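Local coordinates for protein AgaA (Rhizobium radiobacter, PDB 6HLX) that binds the opine agropinic acid as a periplasmic substrate-binding protein, probably handing it to an ABC transporter for import into the bacterium, at residues G238-L243 with L446-W451; V324-T329 with V353-P358; D385-S390 with K431-F436. All blocks are in the same frame, centred on the assembly; numbering follows the deposited sequence.

Contact 1: residues G238-L243 with L446-W451; sequences GPFMGL and LVYFMW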
ATOM      1  N   GLY A 238      -4.970  -8.152  -7.110  1.00 26.46           N
ATOM      2  CA  GLY A 238      -3.829  -7.238  -7.166  1.00 23.49           C
ATOM      3  C   GLY A 238      -2.631  -7.519  -6.281  1.00 23.76           C
ATOM      4  O   GLY A 238      -1.500  -7.433  -6.777  1.00 22.82           O
ATOM      5  N   PRO A 239      -2.815  -7.810  -4.975  1.00 18.77           N
ATOM      6  CA  PRO A 239      -1.634  -7.965  -4.107  1.00 18.16           C
ATOM      7  C   PRO A 239      -0.921  -9.288  -4.244  1.00 20.88           C
ATOM      8  O   PRO A 239      -1.467 -10.264  -4.759  1.00 20.12           O
ATOM      9  CB  PRO A 239      -2.189  -7.787  -2.675  1.00 19.26           C
ATOM     10  CG  PRO A 239      -3.658  -7.304  -2.845  1.00 22.53           C
ATOM     11  CD  PRO A 239      -4.065  -7.898  -4.181  1.00 19.83           C
ATOM     12  N   PHE A 240       0.311  -9.311  -3.744  1.00 19.01           N
ATOM     13  CA  PHE A 240       1.116 -10.529  -3.712  1.00 17.88           C
ATOM     14  C   PHE A 240       1.527 -10.807  -2.249  1.00 22.25           C
ATOM     15  O   PHE A 240       1.512  -9.894  -1.399  1.00 22.23           O
ATOM     16  CB  PHE A 240       2.371 -10.403  -4.615  1.00 19.30           C
ATOM     17  CG  PHE A 240       3.127  -9.097  -4.466  1.00 19.87           C
ATOM     18  CD1 PHE A 240       3.928  -8.855  -3.348  1.00 20.13           C
ATOM     19  CD2 PHE A 240       3.050  -8.115  -5.446  1.00 20.98           C
ATOM     20  CE1 PHE A 240       4.604  -7.632  -3.198  1.00 21.56           C
ATOM     21  CE2 PHE A 240       3.746  -6.901  -5.306  1.00 21.77           C
ATOM     22  CZ  PHE A 240       4.510  -6.663  -4.178  1.00 19.79           C
ATOM     23  N   MET A 241       1.905 -12.055  -1.979  1.00 20.07           N
ATOM     24  CA  MET A 241       2.464 -12.510  -0.698  1.00 18.42           C
ATOM     25  C   MET A 241       3.918 -12.869  -0.946  1.00 21.67           C
ATOM     26  O   MET A 241       4.235 -13.522  -1.941  1.00 22.03           O
ATOM     27  CB  MET A 241       1.737 -13.753  -0.132  1.00 20.02           C
ATOM     28  CG  MET A 241       0.271 -13.501   0.226  1.00 22.53           C
ATOM     29  SD  MET A 241       0.024 -12.206   1.448  1.00 23.45           S
ATOM     30  CE  MET A 241       0.772 -12.949   2.869  1.00 22.23           C
ATOM     31  N   GLY A 242       4.788 -12.512  -0.015  1.00 20.68           N
ATOM     32  CA  GLY A 242       6.211 -12.821  -0.147  1.00 20.44           C
ATOM     33  C   GLY A 242       6.956 -12.525   1.133  1.00 21.88           C
ATOM     34  O   GLY A 242       6.371 -12.597   2.219  1.00 20.18           O
ATOM     35  N   LEU A 243       8.257 -12.216   1.020  1.00 18.97           N
ATOM     36  CA  LEU A 243       9.065 -11.910   2.196  1.00 19.14           C
ATOM     37  C   LEU A 243       9.954 -10.710   1.943  1.00 22.28           C
ATOM     38  O   LEU A 243      10.527 -10.584   0.856  1.00 21.89           O
ATOM     39  CB  LEU A 243       9.981 -13.115   2.533  1.00 19.74           C
ATOM     40  CG  LEU A 243       9.304 -14.388   3.071  1.00 22.87           C
ATOM     41  CD1 LEU A 243      10.263 -15.567   3.002  1.00 23.46           C
ATOM     42  CD2 LEU A 243       8.843 -14.194   4.546  1.00 23.34           C
ATOM     43  N   LEU A 446      14.015  -9.347  -2.512  1.00 22.26           N
ATOM     44  CA  LEU A 446      12.609  -9.633  -2.207  1.00 21.12           C
ATOM     45  C   LEU A 446      12.312 -11.016  -2.777  1.00 22.78           C
ATOM     46  O   LEU A 446      12.795 -11.353  -3.856  1.00 21.93           O
ATOM     47  CB  LEU A 446      11.650  -8.622  -2.863  1.00 21.08           C
ATOM     48  CG  LEU A 446      11.495  -7.189  -2.277  1.00 24.22           C
ATOM     49  CD1 LEU A 446      11.021  -7.197  -0.809  1.00 23.89           C
ATOM     50  CD2 LEU A 446      12.732  -6.343  -2.475  1.00 24.09           C
ATOM     51  N   VAL A 447      11.492 -11.791  -2.068  1.00 20.44           N
ATOM     52  CA  VAL A 447      11.074 -13.115  -2.537  1.00 20.11           C
ATOM     53  C   VAL A 447       9.550 -13.084  -2.610  1.00 23.37           C
ATOM     54  O   VAL A 447       8.893 -12.526  -1.709  1.00 22.44           O
ATOM     55  CB  VAL A 447      11.635 -14.241  -1.634  1.00 23.19           C
ATOM     56  CG1 VAL A 447      10.839 -15.528  -1.803  1.00 23.95           C
ATOM     57  CG2 VAL A 447      13.123 -14.479  -1.930  1.00 22.68           C
ATOM     58  N   TYR A 448       8.974 -13.659  -3.698  1.00 19.97           N
ATOM     59  CA  TYR A 448       7.522 -13.612  -3.898  1.00 20.32           C
ATOM     60  C   TYR A 448       6.974 -15.022  -4.041  1.00 25.18           C
ATOM     61  O   TYR A 448       7.597 -15.859  -4.705  1.00 25.17           O
ATOM     62  CB  TYR A 448       7.190 -12.810  -5.171  1.00 21.69           C
ATOM     63  CG  TYR A 448       7.832 -11.444  -5.219  1.00 20.49           C
ATOM     64  CD1 TYR A 448       9.086 -11.261  -5.800  1.00 21.56           C
ATOM     65  CD2 TYR A 448       7.156 -10.317  -4.747  1.00 20.55           C
ATOM     66  CE1 TYR A 448       9.684 -10.001  -5.848  1.00 22.67           C
ATOM     67  CE2 TYR A 448       7.737  -9.050  -4.811  1.00 20.91           C
ATOM     68  CZ  TYR A 448       8.992  -8.897  -5.385  1.00 25.26           C
ATOM     69  OH  TYR A 448       9.572  -7.659  -5.471  1.00 23.36           O
ATOM     70  N   PHE A 449       5.781 -15.263  -3.466  1.00 21.17           N
ATOM     71  CA  PHE A 449       5.208 -16.603  -3.496  1.00 22.09           C
ATOM     72  C   PHE A 449       3.918 -16.745  -4.247  1.00 23.88           C
ATOM     73  O   PHE A 449       3.723 -17.788  -4.871  1.00 24.35           O
ATOM     74  CB  PHE A 449       5.002 -17.121  -2.060  1.00 23.57           C
ATOM     75  CG  PHE A 449       6.302 -17.315  -1.306  1.00 25.36           C
ATOM     76  CD1 PHE A 449       7.370 -17.991  -1.889  1.00 28.44           C
ATOM     77  CD2 PHE A 449       6.459 -16.800  -0.021  1.00 28.16           C
ATOM     78  CE1 PHE A 449       8.578 -18.168  -1.185  1.00 30.25           C
ATOM     79  CE2 PHE A 449       7.661 -16.981   0.678  1.00 30.74           C
ATOM     80  CZ  PHE A 449       8.708 -17.653   0.087  1.00 29.21           C
ATOM     81  N   MET A 450       3.015 -15.745  -4.167  1.00 20.76           N
ATOM     82  CA  MET A 450       1.713 -15.895  -4.812  0.50 20.77           C
ATOM     83  C   MET A 450       0.990 -14.580  -5.016  1.00 23.47           C
ATOM     84  O   MET A 450       1.265 -13.613  -4.293  1.00 21.22           O
ATOM     85  CB  MET A 450       0.811 -16.808  -3.946  0.50 22.95           C
ATOM     86  CG  MET A 450       0.530 -16.234  -2.564  0.50 25.74           C
ATOM     87  SD  MET A 450      -0.690 -17.140  -1.624  0.50 29.57           S
ATOM     88  CE  MET A 450      -2.217 -16.586  -2.443  0.50 25.70           C
ATOM     89  N   TRP A 451       0.044 -14.568  -5.965  1.00 20.95           N
ATOM     90  CA  TRP A 451      -0.863 -13.436  -6.194  1.00 20.38           C
ATOM     91  C   TRP A 451      -2.096 -13.832  -5.379  1.00 25.30           C
ATOM     92  O   TRP A 451      -2.538 -15.002  -5.444  1.00 25.89           O
ATOM     93  CB  TRP A 451      -1.312 -13.352  -7.658  1.00 20.01           C
ATOM     94  CG  TRP A 451      -0.231 -12.955  -8.601  1.00 21.62           C
ATOM     95  CD1 TRP A 451       0.370 -13.745  -9.535  1.00 25.19           C
ATOM     96  CD2 TRP A 451       0.391 -11.662  -8.700  1.00 21.31           C
ATOM     97  NE1 TRP A 451       1.309 -13.018 -10.235  1.00 24.81           N
ATOM     98  CE2 TRP A 451       1.329 -11.732  -9.756  1.00 24.69           C
ATOM     99  CE3 TRP A 451       0.195 -10.432  -8.044  1.00 22.64           C
ATOM    100  CZ2 TRP A 451       2.119 -10.640 -10.127  1.00 24.47           C
ATOM    101  CZ3 TRP A 451       0.956  -9.332  -8.438  1.00 23.23           C
ATOM    102  CH2 TRP A 451       1.912  -9.448  -9.462  1.00 23.80           C
TER
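F240 holds CG between its backbone N and carbonyl carbon, the crowded position (chi1 46°), whereas Y448 turns CG anti to the carbonyl carbon (chi1 -52°), and the two side chains stand alongside each other on one face of an antiparallel strand pair interrupted by a classic beta bulge. Their rings form a T-shaped pair with planes at 88°: the CD2-CE2 edge of Y448 comes over the rim of the F240 face, Y448 CE2 lying 3.8 Å from F240 CE1. W451 takes the F240 edge instead, its CZ3 sitting 3.8 Å from F240 CD2 in the plane of the F240 ring. The Y448 hydroxyl is engaged by Y393 OH.

The backbone proves the bulge. M241 O receives two successive amides, F449 N at 2.8 Å in the carbonyl plane and, weakly, M450 N at 3.4 Å. M241 N answers by donating to M450 O (2.9 Å), nearly along the C=O axis. Past the bulge the register has slipped by one residue, and L243 N meets V447 O at 2.8 Å. G242 pairs with Y448 there and brings its CA close to V447 O in a CA-H...O contact.

On the opposite face, M241 and M450 run side by side, CB of the former 3.7 Å from CG of the latter, under helices 267-274 and 333-347. The M241 chain, bent at chi2 and chi3, reaches to about 5 Å from bound agropinic acid, so this strand pair borders the ligand region. Farther along, L243 CD1 rests against the edge of the F449 ring at CE2.

Contact 2: residues V324-T329 with V353-P358; sequences VRLLAT and VKLDLP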
ATOM      1  N   VAL A 324      16.213 -18.245  13.257  1.00 25.46           N
ATOM      2  CA  VAL A 324      15.762 -16.927  12.839  1.00 23.88           C
ATOM      3  C   VAL A 324      14.345 -16.697  13.355  1.00 26.64           C
ATOM      4  O   VAL A 324      13.631 -17.658  13.620  1.00 26.60           O
ATOM      5  CB  VAL A 324      15.843 -16.793  11.279  1.00 25.88           C
ATOM      6  CG1 VAL A 324      14.913 -17.775  10.577  1.00 25.79           C
ATOM      7  CG2 VAL A 324      15.601 -15.363  10.794  1.00 24.73           C
ATOM      8  N   ARG A 325      13.930 -15.437  13.431  1.00 23.65           N
ATOM      9  CA  ARG A 325      12.574 -15.093  13.823  1.00 22.29           C
ATOM     10  C   ARG A 325      11.851 -14.477  12.638  1.00 25.76           C
ATOM     11  O   ARG A 325      12.421 -13.626  11.957  1.00 24.68           O
ATOM     12  CB  ARG A 325      12.572 -14.106  14.996  1.00 22.94           C
ATOM     13  CG  ARG A 325      13.281 -14.637  16.255  1.00 30.52           C
ATOM     14  CD  ARG A 325      12.857 -13.869  17.496  1.00 33.01           C
ATOM     15  NE  ARG A 325      11.485 -14.194  17.895  1.00 31.89           N
ATOM     16  CZ  ARG A 325      11.152 -15.161  18.747  1.00 48.94           C
ATOM     17  NH1 ARG A 325      12.090 -15.916  19.308  1.00 38.81           N
ATOM     18  NH2 ARG A 325       9.878 -15.380  19.046  1.00 38.83           N
ATOM     19  N   LEU A 326      10.601 -14.898  12.401  1.00 21.71           N
ATOM     20  CA  LEU A 326       9.753 -14.352  11.328  1.00 21.18           C
ATOM     21  C   LEU A 326       8.647 -13.508  11.931  1.00 23.95           C
ATOM     22  O   LEU A 326       7.841 -14.007  12.730  1.00 22.53           O
ATOM     23  CB  LEU A 326       9.140 -15.482  10.493  1.00 21.30           C
ATOM     24  CG  LEU A 326       8.122 -15.135   9.375  1.00 22.37           C
ATOM     25  CD1 LEU A 326       8.756 -14.237   8.306  1.00 22.29           C
ATOM     26  CD2 LEU A 326       7.610 -16.408   8.729  1.00 23.05           C
ATOM     27  N   LEU A 327       8.594 -12.244  11.507  1.00 20.28           N
ATOM     28  CA  LEU A 327       7.547 -11.322  11.960  1.00 19.96           C
ATOM     29  C   LEU A 327       6.346 -11.392  11.032  1.00 22.90           C
ATOM     30  O   LEU A 327       6.472 -11.197   9.816  1.00 21.89           O
ATOM     31  CB  LEU A 327       8.079  -9.877  12.017  1.00 20.56           C
ATOM     32  CG  LEU A 327       7.062  -8.773  12.346  1.00 23.97           C
ATOM     33  CD1 LEU A 327       6.462  -8.946  13.766  1.00 23.38           C
ATOM     34  CD2 LEU A 327       7.669  -7.389  12.143  1.00 22.76           C
ATOM     35  N   ALA A 328       5.166 -11.581  11.608  1.00 19.44           N
ATOM     36  CA  ALA A 328       3.929 -11.499  10.834  1.00 19.86           C
ATOM     37  C   ALA A 328       2.874 -10.934  11.797  1.00 23.29           C
ATOM     38  O   ALA A 328       3.215 -10.053  12.596  1.00 21.80           O
ATOM     39  CB  ALA A 328       3.536 -12.874  10.265  1.00 21.24           C
ATOM     40  N   THR A 329       1.623 -11.388  11.723  1.00 20.58           N
ATOM     41  CA  THR A 329       0.558 -10.898  12.621  1.00 19.84           C
ATOM     42  C   THR A 329      -0.463 -11.995  12.817  1.00 23.53           C
ATOM     43  O   THR A 329      -0.661 -12.815  11.913  1.00 20.85           O
ATOM     44  CB  THR A 329      -0.108  -9.611  12.050  1.00 22.89           C
ATOM     45  OG1 THR A 329      -1.090  -9.091  12.976  1.00 21.25           O
ATOM     46  CG2 THR A 329      -0.777  -9.832  10.662  1.00 22.29           C
ATOM     47  N   VAL A 353      12.677 -21.546  12.329  1.00 26.53           N
ATOM     48  CA  VAL A 353      11.952 -20.279  12.397  1.00 24.49           C
ATOM     49  C   VAL A 353      11.078 -20.222  13.650  1.00 29.35           C
ATOM     50  O   VAL A 353      10.309 -21.150  13.880  1.00 30.02           O
ATOM     51  CB  VAL A 353      11.071 -20.095  11.124  1.00 27.27           C
ATOM     52  CG1 VAL A 353      10.219 -18.825  11.191  1.00 28.01           C
ATOM     53  CG2 VAL A 353      11.905 -20.128   9.844  1.00 26.37           C
ATOM     54  N   LYS A 354      11.177 -19.131  14.425  1.00 23.98           N
ATOM     55  CA  LYS A 354      10.278 -18.835  15.553  1.00 24.20           C
ATOM     56  C   LYS A 354       9.380 -17.692  15.069  1.00 26.65           C
ATOM     57  O   LYS A 354       9.858 -16.789  14.379  1.00 26.82           O
ATOM     58  CB  LYS A 354      11.056 -18.434  16.802  1.00 27.91           C
ATOM     59  CG  LYS A 354      11.884 -19.625  17.315  1.00 34.59           C
ATOM     60  CD  LYS A 354      12.380 -19.470  18.740  1.00 46.39           C
ATOM     61  CE  LYS A 354      12.976 -20.758  19.279  1.00 55.86           C
ATOM     62  NZ  LYS A 354      11.950 -21.822  19.477  1.00 60.36           N
ATOM     63  N   LEU A 355       8.082 -17.756  15.370  1.00 23.14           N
ATOM     64  CA  LEU A 355       7.132 -16.753  14.886  1.00 23.31           C
ATOM     65  C   LEU A 355       6.803 -15.669  15.893  1.00 27.60           C
ATOM     66  O   LEU A 355       6.567 -15.962  17.080  1.00 27.78           O
ATOM     67  CB  LEU A 355       5.807 -17.427  14.471  1.00 23.33           C
ATOM     68  CG  LEU A 355       5.869 -18.525  13.404  1.00 27.33           C
ATOM     69  CD1 LEU A 355       4.487 -19.071  13.117  1.00 28.14           C
ATOM     70  CD2 LEU A 355       6.530 -18.027  12.120  1.00 27.95           C
ATOM     71  N   ASP A 356       6.711 -14.424  15.403  1.00 23.61           N
ATOM     72  CA  ASP A 356       6.258 -13.286  16.197  1.00 22.27           C
ATOM     73  C   ASP A 356       4.978 -12.831  15.527  1.00 24.57           C
ATOM     74  O   ASP A 356       5.007 -12.377  14.389  1.00 24.77           O
ATOM     75  CB  ASP A 356       7.314 -12.169  16.262  1.00 24.10           C
ATOM     76  CG  ASP A 356       8.492 -12.604  17.120  1.00 34.32           C
ATOM     77  OD1 ASP A 356       8.260 -13.106  18.237  1.00 34.68           O
ATOM     78  OD2 ASP A 356       9.640 -12.471  16.660  1.00 34.20           O
ATOM     79  N   LEU A 357       3.848 -13.016  16.218  1.00 20.52           N
ATOM     80  CA  LEU A 357       2.511 -12.774  15.676  1.00 20.76           C
ATOM     81  C   LEU A 357       1.725 -11.782  16.525  1.00 23.91           C
ATOM     82  O   LEU A 357       0.677 -12.133  17.065  1.00 23.44           O
ATOM     83  CB  LEU A 357       1.753 -14.113  15.582  1.00 21.21           C
ATOM     84  CG  LEU A 357       2.430 -15.225  14.746  1.00 25.41           C
ATOM     85  CD1 LEU A 357       1.667 -16.524  14.851  1.00 26.47           C
ATOM     86  CD2 LEU A 357       2.653 -14.793  13.289  1.00 25.26           C
ATOM     87  N   PRO A 358       2.177 -10.523  16.623  1.00 20.81           N
ATOM     88  CA  PRO A 358       1.407  -9.531  17.392  1.00 21.34           C
ATOM     89  C   PRO A 358       0.234  -8.997  16.577  1.00 23.80           C
ATOM     90  O   PRO A 358       0.025  -9.426  15.438  1.00 21.39           O
ATOM     91  CB  PRO A 358       2.438  -8.427  17.619  1.00 23.08           C
ATOM     92  CG  PRO A 358       3.254  -8.438  16.350  1.00 24.93           C
ATOM     93  CD  PRO A 358       3.366  -9.904  15.987  1.00 22.17           C
TER
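Strand 322-327, helix 333-347 and strand 351-356 make a beta-alpha-beta unit, and this contact is the parallel pairing of its two strands. Within the two segments K354 N donates to V324 O, followed by L326 N to K354 O (2.8 Å, nearly along the C=O axis) and D356 N to L326 O, whose donor sits above the carbonyl plane. A328 N then meets D356 O at 2.9 Å.

On the R325, K354 and D356 face, R325 bends at chi3 and grips D356 side-on in a cross-strand salt bridge. NE gives a straight bond (170°) to the syn lone pair of OD2 at 2.8 Å, and NH2 reaches OD1 at 2.9 Å from above the carboxylate plane, the two planes being 25° apart. K354 CB lies over one guanidinium face. Strand 351-356 is an outermost strand of the six-stranded mixed sheet within this chain, beside 322-327.

The other face is apolar: L326 CB packs on V353 CG1 at 3.6 Å, L326 CD2 on L355 CD2, with I340 and Q343 of helix 333-347 against L355. Beyond the strands, T329 OG1, anti to its backbone N, donates to P358 O at 2.7 Å, while A328 CB touches L357 CD2 at 3.7 Å.

Contact 3: residues D385-S390 with K431-F436; sequences DADWLS and KIYDAF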
ATOM      1  N   ASP A 385       2.787   2.968 -12.187  1.00 21.01           N
ATOM      2  CA  ASP A 385       3.862   3.158 -13.157  1.00 19.32           C
ATOM      3  C   ASP A 385       4.895   2.088 -12.781  1.00 22.30           C
ATOM      4  O   ASP A 385       4.996   1.712 -11.595  1.00 20.17           O
ATOM      5  CB  ASP A 385       4.498   4.563 -13.044  1.00 19.74           C
ATOM      6  CG  ASP A 385       5.672   4.724 -14.006  1.00 23.31           C
ATOM      7  OD1 ASP A 385       5.428   4.911 -15.214  1.00 21.69           O
ATOM      8  OD2 ASP A 385       6.825   4.574 -13.560  1.00 22.88           O
ATOM      9  N   ALA A 386       5.741   1.676 -13.754  1.00 18.75           N
ATOM     10  CA  ALA A 386       6.794   0.673 -13.517  1.00 18.58           C
ATOM     11  C   ALA A 386       7.717   1.072 -12.357  1.00 21.37           C
ATOM     12  O   ALA A 386       8.343   0.192 -11.737  1.00 22.46           O
ATOM     13  CB  ALA A 386       7.626   0.494 -14.765  1.00 19.99           C
ATOM     14  N   ASP A 387       7.838   2.392 -12.076  1.00 19.03           N
ATOM     15  CA  ASP A 387       8.702   2.860 -10.985  1.00 19.14           C
ATOM     16  C   ASP A 387       8.196   2.466  -9.587  1.00 22.09           C
ATOM     17  O   ASP A 387       8.864   2.766  -8.591  1.00 22.20           O
ATOM     18  CB  ASP A 387       9.003   4.367 -11.065  1.00 21.17           C
ATOM     19  CG  ASP A 387      10.133   4.785 -10.134  1.00 24.75           C
ATOM     20  OD1 ASP A 387      11.217   4.158 -10.197  1.00 23.63           O
ATOM     21  OD2 ASP A 387       9.905   5.683  -9.296  1.00 28.12           O
ATOM     22  N   TRP A 388       7.056   1.740  -9.498  1.00 18.84           N
ATOM     23  CA  TRP A 388       6.633   1.192  -8.195  1.00 19.40           C
ATOM     24  C   TRP A 388       7.800   0.345  -7.639  1.00 21.16           C
ATOM     25  O   TRP A 388       7.973   0.222  -6.429  1.00 21.00           O
ATOM     26  CB  TRP A 388       5.377   0.306  -8.334  1.00 18.40           C
ATOM     27  CG  TRP A 388       5.565  -1.014  -9.049  1.00 19.14           C
ATOM     28  CD1 TRP A 388       5.343  -1.268 -10.373  1.00 22.12           C
ATOM     29  CD2 TRP A 388       5.872  -2.289  -8.439  1.00 19.03           C
ATOM     30  NE1 TRP A 388       5.537  -2.610 -10.641  1.00 21.26           N
ATOM     31  CE2 TRP A 388       5.836  -3.264  -9.465  1.00 22.65           C
ATOM     32  CE3 TRP A 388       6.170  -2.702  -7.119  1.00 19.75           C
ATOM     33  CZ2 TRP A 388       6.054  -4.637  -9.209  1.00 21.72           C
ATOM     34  CZ3 TRP A 388       6.409  -4.057  -6.870  1.00 20.67           C
ATOM     35  CH2 TRP A 388       6.379  -5.001  -7.911  1.00 21.32           C
ATOM     36  N   LEU A 389       8.626  -0.218  -8.543  1.00 17.82           N
ATOM     37  CA  LEU A 389       9.785  -1.032  -8.169  1.00 17.62           C
ATOM     38  C   LEU A 389      10.793  -0.297  -7.287  1.00 21.36           C
ATOM     39  O   LEU A 389      11.453  -0.943  -6.465  1.00 21.17           O
ATOM     40  CB  LEU A 389      10.468  -1.578  -9.436  1.00 18.61           C
ATOM     41  CG  LEU A 389       9.615  -2.587 -10.232  1.00 21.87           C
ATOM     42  CD1 LEU A 389      10.143  -2.749 -11.689  1.00 21.38           C
ATOM     43  CD2 LEU A 389       9.549  -3.950  -9.489  1.00 23.12           C
ATOM     44  N   SER A 390      10.969   1.041  -7.481  1.00 20.42           N
ATOM     45  CA  SER A 390      11.977   1.770  -6.680  1.00 20.10           C
ATOM     46  C   SER A 390      11.656   1.696  -5.193  1.00 21.30           C
ATOM     47  O   SER A 390      12.556   1.566  -4.370  1.00 20.25           O
ATOM     48  CB  SER A 390      12.057   3.233  -7.087  1.00 22.82           C
ATOM     49  OG  SER A 390      12.863   3.375  -8.240  1.00 27.18           O
ATOM     50  N   LYS A 431      13.415  -1.938 -22.081  1.00 27.06           N
ATOM     51  CA  LYS A 431      14.739  -2.579 -22.113  1.00 26.12           C
ATOM     52  C   LYS A 431      15.415  -2.436 -20.739  1.00 26.47           C
ATOM     53  O   LYS A 431      16.130  -3.337 -20.293  1.00 25.56           O
ATOM     54  CB  LYS A 431      15.646  -1.895 -23.153  1.00 29.11           C
ATOM     55  CG  LYS A 431      15.149  -1.964 -24.597  1.00 37.85           C
ATOM     56  CD  LYS A 431      16.183  -1.291 -25.506  1.00 45.09           C
ATOM     57  CE  LYS A 431      15.736  -1.147 -26.937  1.00 57.45           C
ATOM     58  NZ  LYS A 431      16.777  -0.470 -27.755  1.00 66.14           N
ATOM     59  N   ILE A 432      15.218  -1.272 -20.101  1.00 22.33           N
ATOM     60  CA  ILE A 432      15.791  -0.962 -18.793  1.00 21.18           C
ATOM     61  C   ILE A 432      15.168  -1.873 -17.728  1.00 24.54           C
ATOM     62  O   ILE A 432      15.898  -2.484 -16.949  1.00 23.72           O
ATOM     63  CB  ILE A 432      15.602   0.544 -18.464  1.00 24.25           C
ATOM     64  CG1 ILE A 432      16.361   1.432 -19.479  1.00 25.01           C
ATOM     65  CG2 ILE A 432      16.054   0.835 -17.028  1.00 25.06           C
ATOM     66  CD1 ILE A 432      15.804   2.854 -19.557  1.00 26.92           C
ATOM     67  N   TYR A 433      13.834  -1.943 -17.672  1.00 22.99           N
ATOM     68  CA  TYR A 433      13.176  -2.786 -16.661  1.00 21.70           C
ATOM     69  C   TYR A 433      13.460  -4.282 -16.895  1.00 25.51           C
ATOM     70  O   TYR A 433      13.569  -5.034 -15.921  1.00 24.72           O
ATOM     71  CB  TYR A 433      11.681  -2.467 -16.541  1.00 21.95           C
ATOM     72  CG  TYR A 433      11.477  -1.082 -15.965  1.00 21.74           C
ATOM     73  CD1 TYR A 433      11.761  -0.813 -14.623  1.00 22.29           C
ATOM     74  CD2 TYR A 433      11.090  -0.018 -16.777  1.00 22.58           C
ATOM     75  CE1 TYR A 433      11.617   0.470 -14.094  1.00 21.25           C
ATOM     76  CE2 TYR A 433      10.935   1.268 -16.258  1.00 22.83           C
ATOM     77  CZ  TYR A 433      11.215   1.510 -14.920  1.00 24.28           C
ATOM     78  OH  TYR A 433      11.134   2.780 -14.418  1.00 22.11           O
ATOM     79  N   ASP A 434      13.624  -4.702 -18.169  1.00 22.71           N
ATOM     80  CA  ASP A 434      13.972  -6.096 -18.465  1.00 22.19           C
ATOM     81  C   ASP A 434      15.358  -6.436 -17.887  1.00 26.43           C
ATOM     82  O   ASP A 434      15.541  -7.520 -17.323  1.00 26.27           O
ATOM     83  CB  ASP A 434      13.949  -6.364 -19.974  1.00 23.99           C
ATOM     84  CG  ASP A 434      12.565  -6.424 -20.599  1.00 31.73           C
ATOM     85  OD1 ASP A 434      11.576  -6.675 -19.856  1.00 29.22           O
ATOM     86  OD2 ASP A 434      12.462  -6.214 -21.827  1.00 36.50           O
ATOM     87  N   ALA A 435      16.337  -5.506 -18.017  1.00 24.48           N
ATOM     88  CA  ALA A 435      17.673  -5.712 -17.445  1.00 24.44           C
ATOM     89  C   ALA A 435      17.596  -5.674 -15.907  1.00 26.47           C
ATOM     90  O   ALA A 435      18.273  -6.455 -15.228  1.00 25.54           O
ATOM     91  CB  ALA A 435      18.650  -4.660 -17.963  1.00 25.48           C
ATOM     92  N   PHE A 436      16.730  -4.798 -15.358  1.00 22.02           N
ATOM     93  CA  PHE A 436      16.535  -4.696 -13.902  1.00 20.88           C
ATOM     94  C   PHE A 436      16.037  -6.054 -13.368  1.00 23.31           C
ATOM     95  O   PHE A 436      16.539  -6.536 -12.353  1.00 22.61           O
ATOM     96  CB  PHE A 436      15.513  -3.582 -13.553  1.00 20.90           C
ATOM     97  CG  PHE A 436      14.869  -3.819 -12.199  1.00 21.34           C
ATOM     98  CD1 PHE A 436      15.528  -3.467 -11.024  1.00 23.04           C
ATOM     99  CD2 PHE A 436      13.651  -4.476 -12.098  1.00 22.82           C
ATOM    100  CE1 PHE A 436      14.970  -3.765  -9.773  1.00 23.37           C
ATOM    101  CE2 PHE A 436      13.105  -4.794 -10.845  1.00 24.52           C
ATOM    102  CZ  PHE A 436      13.762  -4.417  -9.693  1.00 22.38           C
TER
HETATM  103  O   HOH W   1      12.603   3.043 -12.229  1.00 22.08           O
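D387 OD1 is gripped three times: by S390 OG (2.7 Å), by a water that donates to it (2.7 Å), and by R421 NE in a salt bridge. The carboxylate is placed by a side chain with CG anti to the backbone N (chi1 -167°), and S390 OG meets it from above its plane while also engaging R421 NH2. The same water accepts from Y433 OH at 2.6 Å, so it bridges the two segments; R429 NH1 binds that hydroxyl too. R429 NH1 further pairs with D385 OD2, which caps the turn by accepting from D387 N at 2.8 Å. The type I turn from D385 to W388 thereby leads into helix 388-393 with both its acidic groups matched by arginines, which would probably favour their ionised forms.

Direct contact between the segments is apolar. A386 CB lies over the Y433 face, 3.8 Å from the ring centroid and 16° off the normal, a CH-pi contact. L389 CD1 touches both aromatics, 3.9 Å from Y433 CD1 and 3.7 Å from F436 CE2, with CD2 of L389 also touching CE2 of F436.

The turn and first residues leading into helix 388-393 thus pack against helix 426-443, which supplies Y433 and F436, while helix 411-422 brings R421, I413 and L417 alongside, and Y393 meets F436 edge-to-face.

From the N terminus, strand 240-245 comes first and its partner 446-451 last, so contact 1 closes a long loop that encloses the other two. Contact 2 closes early within it, across a beta-alpha-beta unit; contact 3 opens later, so the two are in series and do not cross. Strand 374-379, between 240-245 and 322-327, unites contacts 1 and 2 in one mixed sheet, where L243 CD2 touches L326 CD1 (3.8 Å). Helix 426-443 of contact 3 runs directly into strand 446-451, and F240 CE2 packs on W388 CH2 (4.2 Å). Contacts 2 and 3, centres about 31 Å apart, do not touch; contact 1 touches both.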